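Local coordinates for protein MATE family efflux transporter (Vibrio cholerae, PDB 6IDP) that probably exports drugs and other toxic compounds across the bacterial inner membrane as a MATE-family transporter, with a conformational change that depends on protons, at residues W269-R274 with Q347-H352; F277-A282 with G319-I324; I312-V317 with L363-L368; P357-A362 with V416-A421. All coordinates share one frame; numbering follows the deposited sequence.

Contact 1 (W269-R274 with Q347-H352); sequences WALGSR and QILNLH
The imidazole of H352 lies over G272, whose CA sits 3.8 Å from the centroid of the H352 ring, over its face and close enough to count as a CH-pi contact. CG of H352 is anti to its backbone N (chi1 172°), which carries the ring straight across the gap to the other helix, and the second torsion turns its face onto the glycine. Because G272 has no side chain, the ring can rest directly on the backbone here; H352 NE2 lies 3.3 Å from G272 O. The edge of the same imidazole is turned toward the face of W269 in an offset edge-to-face pair, with 5.8 Å between the centroid of the W269 six-membered ring and that of H352 and the planes at 83°. This is helix packing in the C-terminal half of the MATE fold, where the 269-274 and 347-352 segments of helices 263-279 and 343-355 run at 34° to each other. One turn before H352, L349 uses both methyls: CD1 reaches G272 N at 3.7 Å, while CD2 meets L271 CB at 4.0 Å, the two leucines crossing at about a right angle. On the tryptophan side, S273 OG donates to W269 O at 2.9 Å, from above the carbonyl plane, and the same carbonyl accepts S273 N. F411 on the 379-435 helix adds a further edge-to-face partner to H352 and also touches W269. The ND1 of H352 is buried by this contact with no polar partner in the model.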
# COMPACT_ATOMS: atom_id res chain seq x y z
N TRP A 269 19.83 -6.69 3.38
CA TRP A 269 18.96 -5.62 2.90
C TRP A 269 17.50 -6.08 2.87
O TRP A 269 16.59 -5.30 3.16
CB TRP A 269 19.39 -5.16 1.51
CG TRP A 269 18.56 -4.04 0.98
CD1 TRP A 269 17.48 -4.14 0.14
CD2 TRP A 269 18.72 -2.64 1.24
NE1 TRP A 269 16.97 -2.90 -0.13
CE2 TRP A 269 17.71 -1.96 0.53
CE3 TRP A 269 19.63 -1.90 2.01
CZ2 TRP A 269 17.59 -0.57 0.57
CZ3 TRP A 269 19.50 -0.52 2.04
CH2 TRP A 269 18.49 0.13 1.32
N ALA A 270 17.29 -7.34 2.52
CA ALA A 270 15.94 -7.89 2.50
C ALA A 270 15.33 -7.86 3.90
O ALA A 270 14.19 -7.44 4.08
CB ALA A 270 15.95 -9.31 1.94
N LEU A 271 16.10 -8.30 4.89
CA LEU A 271 15.65 -8.26 6.27
C LEU A 271 15.48 -6.81 6.75
O LEU A 271 14.53 -6.50 7.47
CB LEU A 271 16.62 -9.01 7.18
CG LEU A 271 16.66 -10.53 6.98
CD1 LEU A 271 17.83 -11.15 7.73
CD2 LEU A 271 15.35 -11.17 7.41
N GLY A 272 16.39 -5.94 6.34
CA GLY A 272 16.33 -4.54 6.70
C GLY A 272 15.11 -3.83 6.15
O GLY A 272 14.49 -3.01 6.84
N SER A 273 14.75 -4.15 4.91
CA SER A 273 13.58 -3.57 4.26
C SER A 273 12.30 -4.07 4.92
O SER A 273 11.33 -3.33 5.08
CB SER A 273 13.56 -3.90 2.77
OG SER A 273 14.70 -3.37 2.12
N ARG A 274 12.31 -5.35 5.28
CA ARG A 274 11.19 -5.96 5.99
C ARG A 274 10.96 -5.24 7.32
O ARG A 274 9.81 -4.96 7.69
CB ARG A 274 11.45 -7.45 6.23
CG ARG A 274 10.37 -8.15 7.03
CD ARG A 274 10.77 -9.58 7.34
NE ARG A 274 11.11 -10.32 6.14
CZ ARG A 274 10.24 -11.02 5.42
NH1 ARG A 274 8.97 -11.08 5.79
NH2 ARG A 274 10.65 -11.67 4.33
N GLN A 347 25.69 -9.08 10.99
CA GLN A 347 26.61 -7.96 11.20
C GLN A 347 26.25 -6.77 10.32
O GLN A 347 26.30 -5.62 10.76
CB GLN A 347 28.05 -8.39 10.94
CG GLN A 347 28.68 -9.20 12.07
CD GLN A 347 30.16 -9.46 11.84
OE1 GLN A 347 30.74 -8.96 10.88
NE2 GLN A 347 30.77 -10.24 12.72
N ILE A 348 25.89 -7.04 9.07
CA ILE A 348 25.51 -5.99 8.13
C ILE A 348 24.12 -5.44 8.48
O ILE A 348 23.87 -4.24 8.37
CB ILE A 348 25.52 -6.51 6.68
CG1 ILE A 348 26.93 -6.99 6.30
CG2 ILE A 348 25.06 -5.42 5.72
CD1 ILE A 348 27.04 -7.53 4.89
N LEU A 349 23.24 -6.33 8.92
CA LEU A 349 21.90 -5.93 9.35
C LEU A 349 21.97 -5.07 10.61
O LEU A 349 21.21 -4.11 10.75
CB LEU A 349 21.03 -7.17 9.60
CG LEU A 349 19.62 -6.93 10.13
CD1 LEU A 349 18.81 -6.04 9.19
CD2 LEU A 349 18.91 -8.26 10.36
N ASN A 350 22.89 -5.41 11.51
CA ASN A 350 23.14 -4.62 12.72
C ASN A 350 23.45 -3.16 12.36
O ASN A 350 22.98 -2.23 13.01
CB ASN A 350 24.30 -5.22 13.52
CG ASN A 350 24.38 -4.70 14.94
OD1 ASN A 350 23.82 -3.65 15.27
ND2 ASN A 350 25.09 -5.43 15.80
N LEU A 351 24.23 -2.98 11.29
CA LEU A 351 24.57 -1.64 10.82
C LEU A 351 23.35 -0.92 10.26
O LEU A 351 23.17 0.27 10.49
CB LEU A 351 25.66 -1.72 9.75
CG LEU A 351 26.25 -0.38 9.33
CD1 LEU A 351 26.88 0.31 10.53
CD2 LEU A 351 27.26 -0.57 8.22
N HIS A 352 22.52 -1.65 9.52
CA HIS A 352 21.32 -1.07 8.94
C HIS A 352 20.39 -0.53 10.02
O HIS A 352 19.82 0.55 9.88
CB HIS A 352 20.58 -2.11 8.09
CG HIS A 352 19.24 -1.65 7.60
ND1 HIS A 352 19.06 -1.10 6.35
CD2 HIS A 352 18.02 -1.67 8.19
CE1 HIS A 352 17.78 -0.80 6.19
NE2 HIS A 352 17.13 -1.13 7.29

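Contact 2 (F277-A282 with G319-I324); sequences FFALVA and GFQLLI. With OLC ((2R)-2,3-dihydroxypropyl (9Z)-octadec-9-enoate), chain N; OLC ((2R)-2,3-dihydroxypropyl (9Z)-octadec-9-enoate), chain F.
A279 and A282 bring small methyls to the 319-324 segment, and F320, Q321 and I324 of that helix reach across to them. A282 CB meets F320 CE2 at 3.6 Å, approaching the ring obliquely, while A279 CB touches I324 CG2 at 4.1 Å. The other branch of I324 runs on to its CD1, which lies 3.4 Å from A279 O. CG1 of I324 is anti to the carbonyl carbon, so CG2 is anti to the backbone N and both branches face the first segment. Q321, bent at chi2 (-57°), folds its amide group toward the same A279 carbonyl, and L280 CD2 packs against Q321 CD at 3.9 Å, the two chains crossing at about a right angle.

Behind this first shell, the helix is interrupted at L280, which ends helix 263-279 and takes the N-cap position of helix 281-299, consistent with a kink within one transmembrane span of the MATE fold. L360, L363 and M367 of helix 360-375 back L280. The F320 ring stacks on F316 one turn earlier in its own helix, and C13 of a monoolein (chain N) lies in the plane of the ring at its edge, 3.8 Å from F320 CZ. That lipid chain also runs past V281, where CG1 is 3.6 Å from the same C13.

Apolar packing therefore dominates, and the buried Q321 amide brings a possible polar partner close to the A279 carbonyl at the helix interruption, although which amide atom faces it is best left open.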
# COMPACT_ATOMS: atom_id res chain seq x y z
N PHE A 277 9.36 -1.82 6.80
CA PHE A 277 7.94 -1.94 6.52
C PHE A 277 7.14 -2.02 7.82
O PHE A 277 6.15 -1.31 7.99
CB PHE A 277 7.66 -3.16 5.65
CG PHE A 277 6.26 -3.20 5.09
CD1 PHE A 277 5.96 -2.56 3.90
CD2 PHE A 277 5.25 -3.86 5.77
CE1 PHE A 277 4.68 -2.59 3.39
CE2 PHE A 277 3.96 -3.89 5.26
CZ PHE A 277 3.68 -3.25 4.07
N PHE A 278 7.59 -2.88 8.73
CA PHE A 278 6.92 -3.03 10.01
C PHE A 278 7.04 -1.77 10.87
O PHE A 278 6.09 -1.38 11.54
CB PHE A 278 7.48 -4.24 10.77
CG PHE A 278 6.76 -5.52 10.48
CD1 PHE A 278 5.51 -5.76 11.02
CD2 PHE A 278 7.33 -6.48 9.67
CE1 PHE A 278 4.84 -6.94 10.75
CE2 PHE A 278 6.67 -7.67 9.40
CZ PHE A 278 5.42 -7.89 9.94
N ALA A 279 8.21 -1.13 10.83
CA ALA A 279 8.43 0.08 11.61
C ALA A 279 7.51 1.21 11.16
O ALA A 279 7.23 2.14 11.93
CB ALA A 279 9.89 0.51 11.52
N LEU A 280 7.04 1.14 9.92
CA LEU A 280 6.21 2.19 9.34
C LEU A 280 4.75 1.76 9.19
O LEU A 280 4.00 2.36 8.42
CB LEU A 280 6.76 2.60 7.98
CG LEU A 280 7.97 3.55 7.95
CD1 LEU A 280 8.60 3.56 6.57
CD2 LEU A 280 7.56 4.96 8.36
N VAL A 281 4.34 0.73 9.93
CA VAL A 281 2.99 0.20 9.77
C VAL A 281 1.93 1.19 10.27
O VAL A 281 0.82 1.22 9.74
CB VAL A 281 2.84 -1.17 10.49
CG1 VAL A 281 2.93 -1.01 12.00
CG2 VAL A 281 1.53 -1.84 10.09
N ALA A 282 2.27 2.00 11.26
CA ALA A 282 1.31 2.99 11.77
C ALA A 282 1.14 4.12 10.77
O ALA A 282 0.04 4.66 10.61
CB ALA A 282 1.76 3.53 13.11
N GLY A 319 7.32 11.91 16.08
CA GLY A 319 7.53 11.44 17.43
C GLY A 319 7.59 9.92 17.54
O GLY A 319 8.48 9.37 18.18
N PHE A 320 6.63 9.26 16.90
CA PHE A 320 6.49 7.81 16.98
C PHE A 320 7.68 7.09 16.34
O PHE A 320 8.20 6.13 16.90
CB PHE A 320 5.17 7.39 16.31
CG PHE A 320 4.85 5.93 16.44
CD1 PHE A 320 4.52 5.38 17.67
CD2 PHE A 320 4.84 5.12 15.32
CE1 PHE A 320 4.21 4.04 17.78
CE2 PHE A 320 4.53 3.77 15.42
CZ PHE A 320 4.22 3.23 16.66
N GLN A 321 8.10 7.55 15.16
CA GLN A 321 9.24 6.93 14.49
C GLN A 321 10.57 7.25 15.19
O GLN A 321 11.54 6.52 15.04
CB GLN A 321 9.30 7.36 13.02
CG GLN A 321 8.05 7.03 12.20
CD GLN A 321 7.69 5.56 12.22
OE1 GLN A 321 8.57 4.69 12.18
NE2 GLN A 321 6.40 5.27 12.27
N LEU A 322 10.62 8.35 15.94
CA LEU A 322 11.81 8.67 16.72
C LEU A 322 11.99 7.66 17.85
O LEU A 322 13.09 7.16 18.08
CB LEU A 322 11.74 10.09 17.29
CG LEU A 322 12.84 10.49 18.29
CD1 LEU A 322 14.23 10.31 17.68
CD2 LEU A 322 12.65 11.92 18.77
N LEU A 323 10.89 7.36 18.54
CA LEU A 323 10.90 6.36 19.60
C LEU A 323 11.31 4.98 19.09
O LEU A 323 12.15 4.31 19.70
CB LEU A 323 9.53 6.27 20.27
CG LEU A 323 9.12 7.51 21.06
CD1 LEU A 323 7.84 7.24 21.84
CD2 LEU A 323 10.25 7.93 22.00
N ILE A 324 10.70 4.56 17.99
CA ILE A 324 11.02 3.29 17.36
C ILE A 324 12.50 3.21 17.02
O ILE A 324 13.16 2.19 17.26
CB ILE A 324 10.17 3.06 16.09
CG1 ILE A 324 8.70 2.86 16.47
CG2 ILE A 324 10.68 1.87 15.30
CD1 ILE A 324 7.80 2.66 15.27
C18 OLC N . 9.54 -2.32 15.59
C17 OLC N . 8.49 -1.27 15.27
C16 OLC N . 7.12 -1.82 15.57
C12 OLC N . 2.28 -0.92 15.69
C15 OLC N . 6.07 -0.77 15.27
C13 OLC N . 3.65 -0.30 15.47
C14 OLC N . 4.69 -1.39 15.40
C18 OLC F . 11.81 10.63 13.46
C10 OLC F . 10.28 14.86 17.27
C9 OLC F . 9.03 15.34 17.46
C17 OLC F . 13.14 11.25 13.81
C11 OLC F . 11.21 15.47 16.25
C8 OLC F . 8.51 16.51 16.65
C16 OLC F . 13.28 12.58 13.11
C12 OLC F . 12.58 14.84 16.36
C15 OLC F . 14.55 13.26 13.57
C13 OLC F . 13.25 14.81 15.00
C14 OLC F . 14.35 13.76 14.98

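Contact 3 (I312-V317 with L363-L368); sequences IACQFV and LGICML. With OLC ((2R)-2,3-dihydroxypropyl (9Z)-octadec-9-enoate), chain P.
Helices 303-330 and 360-375 run nearly antiparallel here, the axes of the 312-317 and 363-368 segments at 153° and 9.7 Å apart at closest approach. This is transmembrane helix packing inside the C-terminal half of the MATE fold, made without any hydrogen bond across it, by methyls and the C314 sulfur. V317 comes down on G364: with CG1 anti to the backbone N (chi1 168°), that methyl lies 4.0 Å from G364 C, a closeness that the missing side chain of the glycine permits. The other methyl of V317 points at L368, the two side chains meeting tip to tip with V317 CG2 3.9 Å from L368 CD2. That same L368 methyl also reaches A313 CB at 3.7 Å, and a chi1 of -135°, away from the usual staggered positions, sets it between these two residues one turn apart on the opposing helix. F316 faces a different way and offers one ring face to a monoolein chain (chain P), whose C13 sits over it. Helix 281-299 lies behind A313, F316 and V317 through M286, L290 and V283. Farther along the interface, I365 turns its CD1 toward C314, ending 3.7 Å from the sulfur SG.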
# COMPACT_ATOMS: atom_id res chain seq x y z
N ILE A 312 -1.10 17.64 13.20
CA ILE A 312 -1.24 16.62 14.24
C ILE A 312 -0.68 15.29 13.75
O ILE A 312 0.09 14.64 14.45
CB ILE A 312 -2.72 16.43 14.65
CG1 ILE A 312 -3.23 17.66 15.40
CG2 ILE A 312 -2.88 15.19 15.53
CD1 ILE A 312 -4.70 17.58 15.77
N ALA A 313 -1.05 14.91 12.53
CA ALA A 313 -0.56 13.68 11.92
C ALA A 313 0.96 13.68 11.78
O ALA A 313 1.62 12.68 12.05
CB ALA A 313 -1.21 13.47 10.56
N CYS A 314 1.52 14.82 11.36
CA CYS A 314 2.96 14.94 11.19
C CYS A 314 3.69 14.85 12.53
O CYS A 314 4.76 14.26 12.62
CB CYS A 314 3.32 16.24 10.48
SG CYS A 314 2.94 16.26 8.71
N GLN A 315 3.10 15.45 13.56
CA GLN A 315 3.68 15.40 14.90
C GLN A 315 3.77 13.96 15.40
O GLN A 315 4.80 13.56 15.94
CB GLN A 315 2.86 16.24 15.88
CG GLN A 315 3.01 17.73 15.69
CD GLN A 315 2.04 18.52 16.53
OE1 GLN A 315 1.65 18.09 17.62
NE2 GLN A 315 1.63 19.68 16.04
N PHE A 316 2.69 13.20 15.23
CA PHE A 316 2.69 11.81 15.65
C PHE A 316 3.77 11.02 14.92
O PHE A 316 4.56 10.32 15.55
CB PHE A 316 1.32 11.16 15.42
CG PHE A 316 1.33 9.67 15.62
CD1 PHE A 316 1.26 9.13 16.90
CD2 PHE A 316 1.42 8.81 14.54
CE1 PHE A 316 1.27 7.75 17.08
CE2 PHE A 316 1.44 7.43 14.72
CZ PHE A 316 1.36 6.91 15.99
N VAL A 317 3.80 11.13 13.60
CA VAL A 317 4.75 10.39 12.78
C VAL A 317 6.20 10.64 13.19
O VAL A 317 6.97 9.71 13.38
CB VAL A 317 4.57 10.72 11.29
CG1 VAL A 317 5.74 10.17 10.48
CG2 VAL A 317 3.25 10.16 10.77
N LEU A 363 10.68 9.83 6.15
CA LEU A 363 10.09 9.05 5.07
C LEU A 363 8.58 8.96 5.27
O LEU A 363 7.81 9.05 4.32
CB LEU A 363 10.71 7.66 4.99
CG LEU A 363 10.19 6.72 3.89
CD1 LEU A 363 10.30 7.37 2.52
CD2 LEU A 363 10.93 5.39 3.92
N GLY A 364 8.18 8.76 6.52
CA GLY A 364 6.77 8.74 6.88
C GLY A 364 6.07 10.04 6.52
O GLY A 364 4.91 10.02 6.09
N ILE A 365 6.76 11.16 6.69
CA ILE A 365 6.22 12.46 6.31
C ILE A 365 5.97 12.51 4.80
O ILE A 365 4.92 12.98 4.35
CB ILE A 365 7.16 13.62 6.70
CG1 ILE A 365 7.23 13.77 8.22
CG2 ILE A 365 6.71 14.93 6.06
CD1 ILE A 365 5.90 14.12 8.87
N CYS A 366 6.93 11.99 4.05
CA CYS A 366 6.83 11.93 2.59
C CYS A 366 5.62 11.08 2.17
O CYS A 366 4.87 11.47 1.27
CB CYS A 366 8.11 11.36 2.00
SG CYS A 366 8.19 11.44 0.20
N MET A 367 5.45 9.94 2.82
CA MET A 367 4.29 9.08 2.59
C MET A 367 3.00 9.82 2.91
O MET A 367 2.01 9.72 2.19
CB MET A 367 4.38 7.81 3.42
CG MET A 367 5.56 6.91 3.07
SD MET A 367 5.85 5.63 4.32
CE MET A 367 4.29 4.77 4.30
N LEU A 368 3.02 10.57 4.01
CA LEU A 368 1.86 11.30 4.49
C LEU A 368 1.46 12.40 3.51
O LEU A 368 0.29 12.57 3.18
CB LEU A 368 2.14 11.90 5.87
CG LEU A 368 1.07 11.77 6.95
CD1 LEU A 368 0.76 10.31 7.22
CD2 LEU A 368 1.53 12.47 8.21
C18 OLC P . -2.78 3.87 15.90
C10 OLC P . -2.46 10.70 18.69
C9 OLC P . -2.81 11.02 19.96
C17 OLC P . -1.66 4.84 16.20
C11 OLC P . -3.51 10.61 17.60
C8 OLC P . -4.25 11.31 20.32
C16 OLC P . -2.24 6.21 16.48
C12 OLC P . -2.85 10.55 16.24
C7 OLC P . -4.44 11.14 21.82
C15 OLC P . -2.58 6.90 15.18
C13 OLC P . -2.22 9.19 16.02
C6 OLC P . -4.53 12.49 22.49
C14 OLC P . -3.24 8.23 15.47
C5 OLC P . -5.88 13.12 22.20

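Contact 4 (P357-A362 with V416-A421); sequences PISLGA and VGNIIA. With OLC ((2R)-2,3-dihydroxypropyl (9Z)-octadec-9-enoate), chain F.
One straight hydrogen bond and one close-set alanine make up the tight part of this junction between two C-terminal transmembrane helices of the MATE fold, where the start of helix 360-375 meets the C-terminal half of helix 379-435. N418 ND2 donates to S359 OG at 3.0 Å with an N-H...O angle of 172°, and the hydroxyl lies in the amide plane, only 2° out of it. S359 holds OG in the crowded position between its backbone N and carbonyl carbon (chi1 74°), while N418 has CG anti to its own carbonyl carbon. The OG of S359 is also bonded to V356 O, and OD1 of N418 is taken by R389, so both ends of the asparagine amide are engaged, and the neighbouring guanidinium would probably polarise it. L360, also buried, makes only a distant approach, its CD2 4.4 Å from N418 ND2. One turn on from S359, A362 presses CB against the backbone of the other helix, 3.6 Å from both N418 O and I419 CA; A362 and I419 are the nearest pair of residues, with CA atoms 5.1 Å apart.

The packing is looser at I419, which is partly exposed and whose CG1 stays 4.2 Å from S359 CB. Toward helix 303-330 a monoolein chain (chain F) runs alongside I358 and G361, and A362 touches a second lipid. Since G361 carries no side chain, the tail end of the chain F lipid can come in close, with C18 at 3.6 Å from G361 CA.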
# COMPACT_ATOMS: atom_id res chain seq x y z
N PRO A 357 16.74 3.54 10.53
CA PRO A 357 15.46 3.81 11.23
C PRO A 357 15.23 5.25 11.66
O PRO A 357 14.07 5.68 11.72
CB PRO A 357 15.55 2.90 12.46
CG PRO A 357 16.39 1.77 12.02
CD PRO A 357 17.43 2.38 11.13
N ILE A 358 16.29 6.00 11.96
CA ILE A 358 16.14 7.37 12.41
C ILE A 358 15.61 8.27 11.28
O ILE A 358 15.15 9.38 11.52
CB ILE A 358 17.48 7.93 12.96
CG1 ILE A 358 17.27 9.27 13.68
CG2 ILE A 358 18.50 8.06 11.84
CD1 ILE A 358 16.27 9.20 14.81
N SER A 359 15.66 7.76 10.06
CA SER A 359 15.20 8.52 8.90
C SER A 359 13.76 8.18 8.52
O SER A 359 13.20 8.79 7.61
CB SER A 359 16.12 8.27 7.69
OG SER A 359 15.89 6.99 7.15
N LEU A 360 13.17 7.21 9.21
CA LEU A 360 11.85 6.72 8.83
C LEU A 360 10.74 7.70 9.22
O LEU A 360 9.63 7.64 8.69
CB LEU A 360 11.59 5.35 9.47
CG LEU A 360 12.51 4.21 8.99
CD1 LEU A 360 12.07 2.86 9.54
CD2 LEU A 360 12.59 4.17 7.46
N GLY A 361 11.04 8.62 10.13
CA GLY A 361 10.11 9.68 10.46
C GLY A 361 9.94 10.61 9.27
O GLY A 361 8.82 10.97 8.90
N ALA A 362 11.06 10.98 8.66
CA ALA A 362 11.06 11.84 7.49
C ALA A 362 10.43 11.13 6.28
O ALA A 362 9.74 11.75 5.48
CB ALA A 362 12.47 12.29 7.17
N VAL A 416 20.31 9.92 4.37
CA VAL A 416 20.31 11.27 3.82
C VAL A 416 19.15 11.45 2.84
O VAL A 416 18.44 12.46 2.89
CB VAL A 416 21.64 11.59 3.10
CG1 VAL A 416 21.56 12.94 2.41
CG2 VAL A 416 22.79 11.56 4.10
N GLY A 417 18.96 10.47 1.97
CA GLY A 417 17.91 10.52 0.97
C GLY A 417 16.52 10.65 1.58
O GLY A 417 15.71 11.45 1.12
N ASN A 418 16.25 9.85 2.61
CA ASN A 418 14.95 9.87 3.26
C ASN A 418 14.66 11.21 3.93
O ASN A 418 13.55 11.73 3.83
CB ASN A 418 14.85 8.75 4.29
CG ASN A 418 14.66 7.39 3.65
OD1 ASN A 418 14.29 7.28 2.49
ND2 ASN A 418 14.92 6.33 4.42
N ILE A 419 15.66 11.76 4.60
CA ILE A 419 15.51 13.03 5.31
C ILE A 419 15.24 14.18 4.34
O ILE A 419 14.35 14.99 4.58
CB ILE A 419 16.76 13.34 6.14
CG1 ILE A 419 16.81 12.42 7.36
CG2 ILE A 419 16.78 14.81 6.57
CD1 ILE A 419 18.00 12.65 8.26
N ILE A 420 16.01 14.22 3.26
CA ILE A 420 15.83 15.24 2.23
C ILE A 420 14.43 15.14 1.61
O ILE A 420 13.75 16.14 1.43
CB ILE A 420 16.90 15.13 1.13
CG1 ILE A 420 18.29 15.42 1.70
CG2 ILE A 420 16.59 16.08 -0.01
CD1 ILE A 420 19.39 15.46 0.66
N ALA A 421 14.02 13.91 1.31
CA ALA A 421 12.73 13.65 0.68
C ALA A 421 11.56 14.11 1.54
O ALA A 421 10.59 14.68 1.03
CB ALA A 421 12.59 12.18 0.36
C18 OLC F . 11.81 10.63 13.46
C10 OLC F . 10.28 14.86 17.27
C9 OLC F . 9.03 15.34 17.46
C17 OLC F . 13.14 11.25 13.81
C11 OLC F . 11.21 15.47 16.25
C8 OLC F . 8.51 16.51 16.65
C16 OLC F . 13.28 12.58 13.11
C12 OLC F . 12.58 14.84 16.36
C15 OLC F . 14.55 13.26 13.57
C13 OLC F . 13.25 14.81 15.00
C14 OLC F . 14.35 13.76 14.98

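All four contacts lie in the C-terminal half of the fold and are built almost wholly from helices. Contacts 1 and 2 share helix 263-279, whose interruption at L280 leads into helix 281-299, and their centres are 16 Å apart. Contacts 2 and 3 both use helix 303-330, and contacts 3 and 4 both use helix 360-375. The centres of contacts 2 and 3 are about 10 Å apart, those of contacts 3 and 4 about 11 Å. Along the chain, contact 3 crosses all three others, while contact 4 opens only after 1 and 2 have closed. L280 and L360 pack where contacts 2 and 4 meet, so the interrupted helix, helix 303-330 and helix 360-375 form one continuous packed region.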